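Local structure of mitochondrial enolase superfamily member 1 (Homo sapiens, 4A35) at residues K51-T56 with W127-G132; M146-I151 with E167-G172; E263-L268 with K293-L298. The protein catalyses the magnesium-dependent dehydration of L-fuconate to 2-keto-3-deoxy-L-fuconate, a step in the breakdown of the sugar L-fucose. All blocks are in the same frame, centred on the assembly; numbering follows the deposited sequence.

Interaction 1 of 3, residues K51-T56 with W127-G132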
loop_
_atom_site.group_PDB
_atom_site.type_symbol
_atom_site.label_atom_id
_atom_site.label_comp_id
_atom_site.label_asym_id
_atom_site.label_seq_id
_atom_site.Cartn_x
_atom_site.Cartn_y
_atom_site.Cartn_z
ATOM N N LYS A 51 -25.893 0.016 -18.049
ATOM C CA LYS A 51 -24.427 0.049 -17.952
ATOM C C LYS A 51 -23.998 0.120 -16.520
ATOM O O LYS A 51 -24.723 0.662 -15.679
ATOM C CB LYS A 51 -23.858 1.237 -18.735
ATOM C CG LYS A 51 -24.197 1.179 -20.220
ATOM C CD LYS A 51 -23.692 2.396 -20.960
ATOM C CE LYS A 51 -24.230 2.373 -22.370
ATOM N NZ LYS A 51 -23.556 3.367 -23.231
ATOM N N GLY A 52 -22.856 -0.488 -16.239
ATOM C CA GLY A 52 -22.245 -0.421 -14.930
ATOM C C GLY A 52 -21.237 0.712 -14.906
ATOM O O GLY A 52 -20.317 0.756 -15.730
ATOM N N CYS A 53 -21.432 1.669 -13.984
ATOM C CA CYS A 53 -20.513 2.784 -13.817
ATOM C C CYS A 53 -19.736 2.637 -12.505
ATOM O O CYS A 53 -20.293 2.252 -11.481
ATOM C CB CYS A 53 -21.265 4.105 -13.882
ATOM S SG CYS A 53 -22.324 4.269 -15.349
ATOM N N GLY A 54 -18.472 2.994 -12.534
ATOM C CA GLY A 54 -17.647 2.862 -11.345
ATOM C C GLY A 54 -16.671 4.001 -11.268
ATOM O O GLY A 54 -16.281 4.578 -12.293
ATOM N N ILE A 55 -16.283 4.324 -10.042
ATOM C CA ILE A 55 -15.291 5.351 -9.761
ATOM C C ILE A 55 -14.340 4.909 -8.656
ATOM O O ILE A 55 -14.626 4.012 -7.846
ATOM C CB ILE A 55 -15.967 6.714 -9.318
ATOM C CG1 ILE A 55 -16.803 6.533 -8.000
ATOM C CG2 ILE A 55 -16.741 7.427 -10.453
ATOM C CD1 ILE A 55 -17.169 7.847 -7.225
ATOM N N THR A 56 -13.198 5.585 -8.637
ATOM C CA THR A 56 -12.253 5.645 -7.541
ATOM C C THR A 56 -11.801 7.088 -7.491
ATOM O O THR A 56 -11.663 7.710 -8.533
ATOM C CB THR A 56 -11.143 4.610 -7.514
ATOM O OG1 THR A 56 -10.595 4.667 -6.172
ATOM C CG2 THR A 56 -10.034 4.884 -8.548
ATOM N N TRP A 127 -25.077 -4.744 -11.462
ATOM C CA TRP A 127 -25.884 -5.772 -10.812
ATOM C C TRP A 127 -27.142 -5.131 -10.181
ATOM O O TRP A 127 -28.270 -5.577 -10.449
ATOM C CB TRP A 127 -25.014 -6.502 -9.739
ATOM C CG TRP A 127 -25.707 -7.627 -9.029
ATOM C CD1 TRP A 127 -26.848 -8.271 -9.419
ATOM C CD2 TRP A 127 -25.298 -8.248 -7.800
ATOM N NE1 TRP A 127 -27.181 -9.240 -8.509
ATOM C CE2 TRP A 127 -26.208 -9.298 -7.543
ATOM C CE3 TRP A 127 -24.171 -8.114 -6.971
ATOM C CZ2 TRP A 127 -26.108 -10.116 -6.406
ATOM C CZ3 TRP A 127 -24.053 -8.952 -5.869
ATOM C CH2 TRP A 127 -25.001 -9.952 -5.609
ATOM N N ALA A 128 -26.954 -4.059 -9.388
ATOM C CA ALA A 128 -28.082 -3.381 -8.703
ATOM C C ALA A 128 -29.069 -2.822 -9.739
ATOM O O ALA A 128 -30.270 -3.026 -9.612
ATOM C CB ALA A 128 -27.567 -2.277 -7.792
ATOM N N LYS A 129 -28.563 -2.251 -10.827
ATOM C CA LYS A 129 -29.447 -1.756 -11.900
ATOM C C LYS A 129 -30.223 -2.894 -12.580
ATOM O O LYS A 129 -31.424 -2.718 -12.842
ATOM C CB LYS A 129 -28.655 -0.975 -12.970
ATOM C CG LYS A 129 -28.159 0.413 -12.532
ATOM C CD LYS A 129 -27.239 0.998 -13.622
ATOM C CE LYS A 129 -26.997 2.479 -13.359
ATOM N NZ LYS A 129 -25.844 2.998 -14.165
ATOM N N GLN A 130 -29.556 -4.041 -12.899
ATOM C CA GLN A 130 -30.275 -5.159 -13.544
ATOM C C GLN A 130 -31.365 -5.726 -12.603
ATOM O O GLN A 130 -32.408 -6.202 -13.083
ATOM C CB GLN A 130 -29.333 -6.273 -13.979
ATOM C CG GLN A 130 -28.427 -5.895 -15.152
ATOM C CD GLN A 130 -27.846 -7.131 -15.792
ATOM O OE1 GLN A 130 -27.935 -8.238 -15.251
ATOM N NE2 GLN A 130 -27.233 -6.981 -16.959
ATOM N N GLU A 131 -31.140 -5.622 -11.267
ATOM C CA GLU A 131 -32.098 -6.056 -10.236
ATOM C C GLU A 131 -33.174 -4.979 -9.924
ATOM O O GLU A 131 -34.152 -5.282 -9.225
ATOM C CB GLU A 131 -31.360 -6.464 -8.935
ATOM C CG GLU A 131 -30.384 -7.624 -9.097
ATOM C CD GLU A 131 -30.906 -9.048 -9.214
ATOM O OE1 GLU A 131 -32.098 -9.219 -9.552
ATOM O OE2 GLU A 131 -30.128 -9.995 -8.948
ATOM N N GLY A 132 -33.004 -3.760 -10.460
ATOM C CA GLY A 132 -33.950 -2.656 -10.316
ATOM C C GLY A 132 -34.022 -2.127 -8.906
ATOM O O GLY A 132 -35.091 -1.713 -8.444
HETATM O O HOH W 1 -27.005 2.477 -16.931
#

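Interaction 2 of 3, residues M146-I151 with E167-G172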
loop_
_atom_site.group_PDB
_atom_site.type_symbol
_atom_site.label_atom_id
_atom_site.label_comp_id
_atom_site.label_asym_id
_atom_site.label_seq_id
_atom_site.Cartn_x
_atom_site.Cartn_y
_atom_site.Cartn_z
ATOM N N MET A 146 -25.884 -15.588 0.786
ATOM C CA MET A 146 -25.532 -14.960 -0.490
ATOM C C MET A 146 -24.569 -13.811 -0.231
ATOM O O MET A 146 -23.562 -13.689 -0.933
ATOM C CB MET A 146 -26.794 -14.476 -1.250
ATOM C CG MET A 146 -26.490 -13.639 -2.517
ATOM S SD MET A 146 -25.640 -14.657 -3.735
ATOM C CE MET A 146 -25.166 -13.460 -4.906
ATOM N N LEU A 147 -24.886 -12.955 0.741
ATOM C CA LEU A 147 -24.015 -11.828 1.066
ATOM C C LEU A 147 -22.594 -12.325 1.484
ATOM O O LEU A 147 -21.598 -11.848 0.942
ATOM C CB LEU A 147 -24.667 -10.963 2.173
ATOM C CG LEU A 147 -23.982 -9.584 2.339
ATOM C CD1 LEU A 147 -24.965 -8.510 2.642
ATOM C CD2 LEU A 147 -22.847 -9.612 3.371
ATOM N N VAL A 148 -22.503 -13.322 2.403
ATOM C CA VAL A 148 -21.178 -13.804 2.837
ATOM C C VAL A 148 -20.424 -14.460 1.645
ATOM O O VAL A 148 -19.186 -14.348 1.579
ATOM C CB VAL A 148 -21.176 -14.705 4.100
ATOM C CG1 VAL A 148 -21.735 -13.956 5.306
ATOM C CG2 VAL A 148 -21.924 -16.007 3.863
ATOM N N SER A 149 -21.150 -15.026 0.635
ATOM C CA SER A 149 -20.524 -15.584 -0.575
ATOM C C SER A 149 -19.843 -14.488 -1.425
ATOM O O SER A 149 -19.059 -14.843 -2.322
ATOM C CB SER A 149 -21.519 -16.358 -1.445
ATOM O OG SER A 149 -22.255 -15.532 -2.341
ATOM N N CYS A 150 -20.164 -13.165 -1.183
ATOM C CA CYS A 150 -19.531 -12.069 -1.949
ATOM C C CYS A 150 -18.231 -11.627 -1.306
ATOM O O CYS A 150 -17.519 -10.800 -1.889
ATOM C CB CYS A 150 -20.455 -10.865 -2.084
ATOM S SG CYS A 150 -22.027 -11.204 -2.880
ATOM N N ILE A 151 -17.962 -12.102 -0.064
ATOM C CA ILE A 151 -16.841 -11.604 0.719
ATOM C C ILE A 151 -15.658 -12.557 0.818
ATOM O O ILE A 151 -15.818 -13.734 1.140
ATOM C CB ILE A 151 -17.347 -11.244 2.163
ATOM C CG1 ILE A 151 -18.453 -10.143 2.149
ATOM C CG2 ILE A 151 -16.165 -10.859 3.061
ATOM C CD1 ILE A 151 -19.265 -10.163 3.463
ATOM N N GLU A 167 -23.938 -15.027 11.728
ATOM C CA GLU A 167 -24.607 -14.774 13.004
ATOM C C GLU A 167 -25.002 -13.262 13.136
ATOM O O GLU A 167 -26.156 -12.947 13.475
ATOM C CB GLU A 167 -23.703 -15.225 14.160
ATOM C CG GLU A 167 -24.337 -15.140 15.532
ATOM C CD GLU A 167 -23.369 -15.544 16.628
ATOM O OE1 GLU A 167 -22.734 -16.618 16.499
ATOM O OE2 GLU A 167 -23.222 -14.768 17.600
ATOM N N ILE A 168 -24.092 -12.369 12.749
ATOM C CA ILE A 168 -24.337 -10.918 12.797
ATOM C C ILE A 168 -25.501 -10.561 11.819
ATOM O O ILE A 168 -26.433 -9.817 12.180
ATOM C CB ILE A 168 -23.046 -10.131 12.491
ATOM C CG1 ILE A 168 -22.006 -10.312 13.624
ATOM C CG2 ILE A 168 -23.384 -8.646 12.248
ATOM C CD1 ILE A 168 -20.589 -9.873 13.263
ATOM N N LEU A 169 -25.490 -11.185 10.631
ATOM C CA LEU A 169 -26.523 -10.881 9.612
ATOM C C LEU A 169 -27.891 -11.467 9.995
ATOM O O LEU A 169 -28.933 -10.876 9.683
ATOM C CB LEU A 169 -26.091 -11.387 8.236
ATOM C CG LEU A 169 -24.871 -10.624 7.655
ATOM C CD1 LEU A 169 -24.204 -11.427 6.599
ATOM C CD2 LEU A 169 -25.258 -9.192 7.182
ATOM N N GLN A 170 -27.896 -12.627 10.666
ATOM C CA GLN A 170 -29.153 -13.252 11.118
ATOM C C GLN A 170 -29.784 -12.364 12.190
ATOM O O GLN A 170 -30.988 -12.057 12.129
ATOM C CB GLN A 170 -28.918 -14.690 11.627
ATOM C CG GLN A 170 -28.663 -15.625 10.413
ATOM C CD GLN A 170 -28.107 -16.988 10.765
ATOM O OE1 GLN A 170 -27.663 -17.237 11.897
ATOM N NE2 GLN A 170 -28.043 -17.880 9.766
ATOM N N LYS A 171 -28.963 -11.904 13.131
ATOM C CA LYS A 171 -29.399 -11.014 14.219
ATOM C C LYS A 171 -29.931 -9.682 13.623
ATOM O O LYS A 171 -30.934 -9.130 14.102
ATOM C CB LYS A 171 -28.215 -10.768 15.178
ATOM C CG LYS A 171 -28.592 -10.191 16.529
ATOM C CD LYS A 171 -27.464 -10.400 17.532
ATOM C CE LYS A 171 -27.624 -9.564 18.775
ATOM N NZ LYS A 171 -26.663 -9.980 19.832
ATOM N N GLY A 172 -29.281 -9.226 12.538
ATOM C CA GLY A 172 -29.639 -7.985 11.847
ATOM C C GLY A 172 -30.974 -8.054 11.127
ATOM O O GLY A 172 -31.493 -7.015 10.692
#

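Interaction 3 of 3, residues E263-L268 with K293-L298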
loop_
_atom_site.group_PDB
_atom_site.type_symbol
_atom_site.label_atom_id
_atom_site.label_comp_id
_atom_site.label_asym_id
_atom_site.label_seq_id
_atom_site.Cartn_x
_atom_site.Cartn_y
_atom_site.Cartn_z
ATOM N N GLU A 263 0.669 15.953 22.166
ATOM C CA GLU A 263 0.943 17.312 22.636
ATOM C C GLU A 263 0.022 18.377 21.967
ATOM O O GLU A 263 -0.542 19.258 22.642
ATOM C CB GLU A 263 2.432 17.641 22.386
ATOM C CG GLU A 263 2.846 19.051 22.816
ATOM C CD GLU A 263 2.584 19.464 24.257
ATOM O OE1 GLU A 263 2.471 18.575 25.135
ATOM O OE2 GLU A 263 2.521 20.688 24.512
ATOM N N TRP A 264 -0.088 18.300 20.665
ATOM C CA TRP A 264 -0.917 19.210 19.874
ATOM C C TRP A 264 -2.396 19.123 20.324
ATOM O O TRP A 264 -3.042 20.149 20.585
ATOM C CB TRP A 264 -0.754 18.852 18.392
ATOM C CG TRP A 264 -1.135 19.948 17.455
ATOM C CD1 TRP A 264 -2.396 20.454 17.250
ATOM C CD2 TRP A 264 -0.317 20.474 16.402
ATOM N NE1 TRP A 264 -2.394 21.301 16.174
ATOM C CE2 TRP A 264 -1.130 21.343 15.635
ATOM C CE3 TRP A 264 1.049 20.349 16.069
ATOM C CZ2 TRP A 264 -0.637 22.048 14.523
ATOM C CZ3 TRP A 264 1.544 21.092 14.992
ATOM C CH2 TRP A 264 0.696 21.907 14.223
ATOM N N MET A 265 -2.887 17.894 20.520
ATOM C CA MET A 265 -4.281 17.664 20.936
ATOM C C MET A 265 -4.542 18.127 22.366
ATOM O O MET A 265 -5.676 18.543 22.668
ATOM C CB MET A 265 -4.706 16.210 20.732
ATOM C CG MET A 265 -4.939 15.869 19.252
ATOM S SD MET A 265 -6.064 17.038 18.406
ATOM C CE MET A 265 -7.541 16.901 19.513
ATOM N N SER A 266 -3.503 18.106 23.239
ATOM C CA SER A 266 -3.648 18.602 24.615
ATOM C C SER A 266 -3.968 20.108 24.591
ATOM O O SER A 266 -4.675 20.607 25.472
ATOM C CB SER A 266 -2.378 18.351 25.430
ATOM O OG SER A 266 -1.376 19.299 25.110
ATOM N N LYS A 267 -3.471 20.829 23.548
ATOM C CA LYS A 267 -3.675 22.278 23.387
ATOM C C LYS A 267 -5.041 22.596 22.717
ATOM O O LYS A 267 -5.602 23.690 22.925
ATOM C CB LYS A 267 -2.513 22.871 22.584
ATOM C CG LYS A 267 -1.243 22.901 23.437
ATOM C CD LYS A 267 -0.023 23.047 22.597
ATOM C CE LYS A 267 1.226 23.290 23.403
ATOM N NZ LYS A 267 2.439 23.233 22.537
ATOM N N LEU A 268 -5.548 21.663 21.880
ATOM C CA LEU A 268 -6.856 21.847 21.191
ATOM C C LEU A 268 -8.034 21.242 21.988
ATOM O O LEU A 268 -9.198 21.416 21.601
ATOM C CB LEU A 268 -6.826 21.219 19.772
ATOM C CG LEU A 268 -5.905 21.909 18.774
ATOM C CD1 LEU A 268 -5.894 21.189 17.438
ATOM C CD2 LEU A 268 -6.179 23.455 18.688
ATOM N N LYS A 293 -4.985 5.876 23.898
ATOM C CA LYS A 293 -4.868 5.712 25.353
ATOM C C LYS A 293 -4.565 7.047 26.038
ATOM O O LYS A 293 -5.086 7.314 27.119
ATOM C CB LYS A 293 -3.801 4.663 25.708
ATOM C CG LYS A 293 -4.278 3.250 25.357
ATOM C CD LYS A 293 -3.250 2.187 25.794
ATOM C CE LYS A 293 -3.583 0.787 25.310
ATOM N NZ LYS A 293 -3.591 0.719 23.824
ATOM N N ALA A 294 -3.764 7.898 25.400
ATOM C CA ALA A 294 -3.403 9.198 25.976
ATOM C C ALA A 294 -4.544 10.222 25.958
ATOM O O ALA A 294 -4.589 11.054 26.867
ATOM C CB ALA A 294 -2.202 9.780 25.240
ATOM N N LEU A 295 -5.434 10.194 24.924
ATOM C CA LEU A 295 -6.459 11.205 24.730
ATOM C C LEU A 295 -7.877 10.851 25.253
ATOM O O LEU A 295 -8.583 11.755 25.670
ATOM C CB LEU A 295 -6.560 11.616 23.275
ATOM C CG LEU A 295 -5.325 12.280 22.645
ATOM C CD1 LEU A 295 -5.657 12.746 21.267
ATOM C CD2 LEU A 295 -4.838 13.485 23.472
ATOM N N VAL A 296 -8.268 9.556 25.279
ATOM C CA VAL A 296 -9.606 9.130 25.781
ATOM C C VAL A 296 -9.834 9.690 27.250
ATOM O O VAL A 296 -10.940 10.199 27.491
ATOM C CB VAL A 296 -9.852 7.600 25.572
ATOM C CG1 VAL A 296 -11.065 7.093 26.351
ATOM C CG2 VAL A 296 -10.035 7.321 24.070
ATOM N N PRO A 297 -8.780 9.829 28.112
ATOM C CA PRO A 297 -8.941 10.511 29.423
ATOM C C PRO A 297 -9.312 12.017 29.347
ATOM O O PRO A 297 -9.860 12.578 30.307
ATOM C CB PRO A 297 -7.544 10.374 30.050
ATOM C CG PRO A 297 -6.952 9.158 29.405
ATOM C CD PRO A 297 -7.409 9.291 27.979
ATOM N N LEU A 298 -9.004 12.683 28.219
ATOM C CA LEU A 298 -9.394 14.081 27.973
ATOM C C LEU A 298 -10.803 14.125 27.350
ATOM O O LEU A 298 -11.308 15.203 27.050
ATOM C CB LEU A 298 -8.385 14.787 27.045
ATOM C CG LEU A 298 -6.956 14.951 27.526
ATOM C CD1 LEU A 298 -6.120 15.588 26.455
ATOM C CD2 LEU A 298 -6.899 15.779 28.834
#

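Interaction 1 of 3, residues K51-T56 with W127-G132
Lys129 reaches out of the last turn of its helix and directs one hydrogen bond of its ammonium group to the backbone of Lys51: NZ of Lys129 donates to Lys51 O at 3.0 Å. The approach is fairly straight, with a C=O...N angle of 155°, although the donor stands 25° off the carbonyl plane. Beyond CG the lysine chain is fully extended, which lays its aliphatic part alongside the same oxygen, Lys129 CD being 3.3 Å from Lys51 O. A water adds a second link, accepting from Lys129 NZ at 3.0 Å and from Lys51 N at 2.9 Å. Lys51 therefore takes part through its main chain, while its CB points away from the helix. Cys53 places SG, beside its own backbone N at chi1 -52°, 3.9 Å from Lys129 NZ as a packing neighbour. The charge itself is met by salt bridges to Asp125 and Glu418, and Asp125 OD2 also accepts from Cys53 N. A methionine in place of Lys129 would probably leave Lys51 O without this donor and the carboxylates of Asp125 and Glu418 without this cationic partner. The contact thus ties helix 110-131 to the backbone at Lys51, beside strand 52-58, an outermost strand of the three-stranded antiparallel sheet in the N-terminal domain; strand 36-44 pairs with this strand, whereas Trp127 and Ala128 touch helix 135-141.

Interaction 2 of 3, residues M146-I151 with E167-G172
Leu169 presents a single methyl, CD1, to two side chains of the facing segment, and the result is a small apolar contact with no hydrogen bond across it. Leu147 CD2 lies 3.9 Å from Leu169 CD1, and the two leucine side chains cross at about a right angle, branch against branch. Val148 comes differently: its side chain and that of Leu169 slide past each other in opposite directions, bringing Val148 CG1 within 3.8 Å of Leu169 CD1. The second meeting is the less certain, because Val148 is modelled in two conformations. In the one described, Leu147 CD2 and Val148 CG1 are 4.9 Å apart and form a notch that receives the leucine methyl. Leu147 holds CG opposite its backbone N (chi1 -166°), a setting that brings CD2 up against Leu169 CD1. The backbones stay distant, with Leu147 CA 9.0 Å from Leu169 CA.

Both segments lie on helices, 144-148 and 162-171, that precede strand 188-192 in the chain and pack outside the modified beta/alpha barrel of the enolase superfamily. Phe372, on helix 362-377, touches both Leu147 and Leu169, and Ile151 and Ile168 rest on helix 335-348.

Val148 to Ile151 form a type I beta turn, in which Ile151 N donates to Val148 O at 3.0 Å. Ser149, a known phosphorylation site unmodified in this structure, folds back: OG donates to Met146 O at 2.7 Å, approaching the carbonyl at 129°. Further on, Ile151 O accepts a hydrogen bond from Arg90 NE, and Cys150 O one from Asn337 ND2.

Interaction 3 of 3, residues E263-L268 with K293-L298
Met265 and Leu295 pack helix 258-268 against helix 285-295, successive helices of the enolase-type beta/alpha barrel with strand 275-277 between them in the chain. Taken in order, the first segment shows how each face of a barrel helix finds different work.

The CB of Glu263 points away from the neighbouring helix, and its carboxylate pairs within its own, OE2 standing 3.2 Å from Lys267 NZ in a salt bridge one turn on. Trp264 NE1 forms a hydrogen bond with Asp231 OD2, and its ring meets that of Trp256. Met265 carries the contact. Its CB is 3.6 Å from Leu295 CD1 and 3.9 Å from Leu295 CD2, so the base of the methionine sits against both branches of the leucine, the two side chains crossing at about a right angle. Bends at chi2 (-52°) and chi3 (-56°) carry SD and CE of Met265 off to the side, and the touching is left to CB and to CG, 3.8 Å from Leu295 CD1. Met265 and Leu295 both lean on Ile276 of the intervening strand. The methionine side chain lies about 9 Å from those of Asp251 and Glu277, two of the magnesium ligands, too far to touch them and consistent with a place in the packing between helix and strands.

Ser266 adds a looser, exposed border, its CA lying 4.3 Å from Leu298 CD1. Leu268 touches Met250 of strand 247-251, and its CD1 lies at the edge of the Trp264 ring, in its plane. At this end of the helix Trp264 O accepts twice, from Lys267 N at 3.1 Å and from Leu268 N at 3.2 Å.

The three contacts follow one another along the chain, each closing before the next opens. Interactions 1 and 2 have centres about 21 Å apart yet touch, for Trp127 CH2 packs 3.6 Å from Met146 CE; helix 110-131 of the N-terminal domain is thereby joined to the short helix 144-148 beside the barrel. Interaction 3, between two barrel helices, stands apart: its centre is about 44 Å from that of interaction 1, on the opposite side of the chain's centre, and about 38 Å from that of interaction 2. Interactions 1 and 2 thus form a continuous path from a helix-to-backbone bond at the sheet's edge to helices beside the barrel, while interaction 3 concerns the barrel's own helix layer on the far side.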